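Local coordinates for protein beta-fructofuranosidase, insoluble isoenzyme CWINV1 (Arabidopsis thaliana, PDB 2OXB) that hydrolyses sucrose and 1-kestose, and more weakly neokestose and levan, as a cell-wall invertase of glycoside hydrolase family 32, at residues A[32-37]-A[47-52]. The protein carries 1 engineered substitution. Numbering follows the deposited sequence.
Sequences LFYQWN and VWAHST. With FRU (beta-D-fructofuranose), chain B.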
loop_
_atom_site.group_PDB
_atom_site.type_symbol
_atom_site.label_atom_id
_atom_site.label_comp_id
_atom_site.label_asym_id
_atom_site.label_seq_id
_atom_site.Cartn_x
_atom_site.Cartn_y
_atom_site.Cartn_z
ATOM N N LEU A 32 4.769 0.853 15.206
ATOM C CA LEU A 32 4.352 1.690 14.092
ATOM C C LEU A 32 4.500 3.131 14.523
ATOM O O LEU A 32 3.980 3.552 15.565
ATOM C CB LEU A 32 2.887 1.477 13.683
ATOM C CG LEU A 32 2.372 2.527 12.660
ATOM C CD1 LEU A 32 2.941 2.252 11.292
ATOM C CD2 LEU A 32 0.854 2.500 12.564
ATOM N N PHE A 33 5.237 3.878 13.722
ATOM C CA PHE A 33 5.415 5.287 13.978
ATOM C C PHE A 33 4.748 5.865 12.742
ATOM O O PHE A 33 4.098 5.125 12.003
ATOM C CB PHE A 33 6.907 5.639 14.038
ATOM C CG PHE A 33 7.686 4.853 15.067
ATOM C CD1 PHE A 33 7.657 5.201 16.406
ATOM C CD2 PHE A 33 8.460 3.761 14.688
ATOM C CE1 PHE A 33 8.390 4.473 17.347
ATOM C CE2 PHE A 33 9.191 3.032 15.630
ATOM C CZ PHE A 33 9.153 3.393 16.954
ATOM N N TYR A 34 4.883 7.167 12.526
ATOM C CA TYR A 34 4.291 7.806 11.362
ATOM C C TYR A 34 4.303 9.317 11.445
ATOM O O TYR A 34 4.492 9.902 12.513
ATOM C CB TYR A 34 2.851 7.331 11.131
ATOM C CG TYR A 34 1.928 7.524 12.306
ATOM C CD1 TYR A 34 1.913 6.629 13.375
ATOM C CD2 TYR A 34 1.046 8.591 12.339
ATOM C CE1 TYR A 34 1.032 6.797 14.442
ATOM C CE2 TYR A 34 0.166 8.767 13.398
ATOM C CZ TYR A 34 0.161 7.876 14.438
ATOM O OH TYR A 34 -0.721 8.099 15.465
ATOM N N GLN A 35 4.108 9.933 10.288
ATOM C CA GLN A 35 4.075 11.372 10.174
ATOM C C GLN A 35 2.708 11.837 10.705
ATOM O O GLN A 35 1.663 11.477 10.150
ATOM C CB GLN A 35 4.265 11.757 8.703
ATOM C CG GLN A 35 5.529 11.193 8.062
ATOM C CD GLN A 35 6.742 12.088 8.224
ATOM O OE1 GLN A 35 6.875 13.099 7.545
ATOM N NE2 GLN A 35 7.631 11.723 9.132
ATOM N N TRP A 36 2.721 12.630 11.779
ATOM C CA TRP A 36 1.483 13.122 12.403
ATOM C C TRP A 36 1.546 14.591 12.855
ATOM O O TRP A 36 2.560 15.058 13.377
ATOM C CB TRP A 36 1.127 12.204 13.595
ATOM C CG TRP A 36 -0.005 12.663 14.479
ATOM C CD1 TRP A 36 -1.340 12.680 14.177
ATOM C CD2 TRP A 36 0.112 13.204 15.801
ATOM N NE1 TRP A 36 -2.059 13.205 15.231
ATOM C CE2 TRP A 36 -1.192 13.533 16.239
ATOM C CE3 TRP A 36 1.195 13.444 16.660
ATOM C CZ2 TRP A 36 -1.442 14.089 17.495
ATOM C CZ3 TRP A 36 0.949 13.999 17.912
ATOM C CH2 TRP A 36 -0.362 14.315 18.316
ATOM N N ASN A 37 0.458 15.320 12.631
ATOM C CA ASN A 37 0.388 16.716 13.038
ATOM C C ASN A 37 -0.449 16.862 14.291
ATOM O O ASN A 37 -1.676 16.702 14.271
ATOM C CB ASN A 37 -0.216 17.597 11.952
ATOM C CG ASN A 37 -0.539 18.989 12.466
ATOM O OD1 ASN A 37 0.029 19.436 13.465
ATOM N ND2 ASN A 37 -1.443 19.685 11.785
ATOM N N VAL A 47 5.546 14.951 13.234
ATOM C CA VAL A 47 6.304 14.259 14.275
ATOM C C VAL A 47 6.108 12.754 14.106
ATOM O O VAL A 47 5.221 12.313 13.372
ATOM C CB VAL A 47 5.793 14.631 15.691
ATOM C CG1 VAL A 47 6.706 14.029 16.752
ATOM C CG2 VAL A 47 5.704 16.143 15.840
ATOM N N TRP A 48 6.927 11.968 14.796
ATOM C CA TRP A 48 6.812 10.517 14.739
ATOM C C TRP A 48 5.907 9.982 15.848
ATOM O O TRP A 48 6.392 9.534 16.884
ATOM C CB TRP A 48 8.203 9.873 14.833
ATOM C CG TRP A 48 8.963 9.881 13.522
ATOM C CD1 TRP A 48 9.124 10.943 12.668
ATOM C CD2 TRP A 48 9.646 8.777 12.913
ATOM N NE1 TRP A 48 9.860 10.565 11.565
ATOM C CE2 TRP A 48 10.194 9.243 11.690
ATOM C CE3 TRP A 48 9.850 7.441 13.278
ATOM C CZ2 TRP A 48 10.933 8.412 10.834
ATOM C CZ3 TRP A 48 10.586 6.618 12.421
ATOM C CH2 TRP A 48 11.116 7.108 11.219
ATOM N N ALA A 49 4.591 10.049 15.627
ATOM C CA ALA A 49 3.629 9.540 16.597
ATOM C C ALA A 49 3.881 8.049 16.703
ATOM O O ALA A 49 4.315 7.417 15.735
ATOM C CB ALA A 49 2.220 9.798 16.137
ATOM N N HIS A 50 3.602 7.491 17.881
ATOM C CA HIS A 50 3.837 6.072 18.140
ATOM C C HIS A 50 2.592 5.295 18.536
ATOM O O HIS A 50 1.606 5.868 18.988
ATOM C CB HIS A 50 4.888 5.922 19.243
ATOM C CG HIS A 50 5.543 4.579 19.288
ATOM N ND1 HIS A 50 5.440 3.663 18.260
ATOM C CD2 HIS A 50 6.367 4.021 20.205
ATOM C CE1 HIS A 50 6.175 2.603 18.543
ATOM N NE2 HIS A 50 6.749 2.795 19.718
ATOM N N SER A 51 2.664 3.982 18.351
ATOM C CA SER A 51 1.596 3.043 18.685
ATOM C C SER A 51 2.257 1.660 18.628
ATOM O O SER A 51 3.306 1.509 18.005
ATOM C CB SER A 51 0.452 3.134 17.665
ATOM O OG SER A 51 -0.191 4.403 17.715
ATOM N N THR A 52 1.664 0.665 19.289
ATOM C CA THR A 52 2.195 -0.710 19.314
ATOM C C THR A 52 1.082 -1.746 19.078
ATOM O O THR A 52 -0.104 -1.410 19.120
ATOM C CB THR A 52 2.859 -1.030 20.676
ATOM O OG1 THR A 52 1.935 -0.764 21.738
ATOM C CG2 THR A 52 4.108 -0.181 20.882
HETATM C C1 FRU B . 5.570 11.521 1.174
HETATM C C2 FRU B . 6.439 12.668 1.707
HETATM C C3 FRU B . 7.876 12.191 1.996
HETATM C C4 FRU B . 8.306 13.041 3.157
HETATM C C5 FRU B . 6.978 13.259 3.881
HETATM C C6 FRU B . 6.783 14.671 4.398
HETATM O O1 FRU B . 6.017 11.077 -0.094
HETATM O O2 FRU B . 6.505 13.918 0.928
HETATM O O3 FRU B . 8.765 12.361 0.896
HETATM O O4 FRU B . 9.253 12.367 3.992
HETATM O O5 FRU B . 5.924 13.003 2.964
HETATM O O6 FRU B . 7.667 14.869 5.487
#
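Strands 29-36 and 47-53 form a beta hairpin in the first blade of the five-bladed beta-propeller that is the catalytic domain of family 32 enzymes. Trp36 and Val47 are an antiparallel hydrogen-bonded pair, with Trp36 N to Val47 O and Val47 N to Trp36 O both 3.0 Å. Leu32 and Ser51 form a second hydrogen-bonded pair. There Leu32 N donates to Ser51 O at 3.2 Å, but the return bond from Ser51 N to Leu32 O is weak. His50 ND1 also donates to Leu32 O, at 3.1 Å and nearly straight (165°). That oxygen lies in the imidazole plane, while the donor stands above the carbonyl plane.

The His50 ring makes an offset stack with the Phe33 ring, planes 21° apart; their exact spacing is doubtful. Trp48 CE3 packs on Phe33 CB at 3.5 Å. Phe33, His50 and Trp48 form an aromatic cluster. Trp48 borders Gln35, ring and amide planes 87° apart, and its NE1 donates to Trp78 O. On the other face of the sheet, Ala49 CB lies over one face of the Tyr34 ring in a CH-pi contact, 3.7 Å from its centroid. Ala49 CB also touches Trp36 CB.

Gln35 OE1 accepts a hydrogen bond from fructose O6 at 2.8 Å. Gln35 NE2 donates to Cys77 O and Asn21 OD1. These two bonds would hold the rotation of the amide, consistent with OE1 facing the sugar's 6-hydroxyl as an acceptor, close to the active-site Asp19.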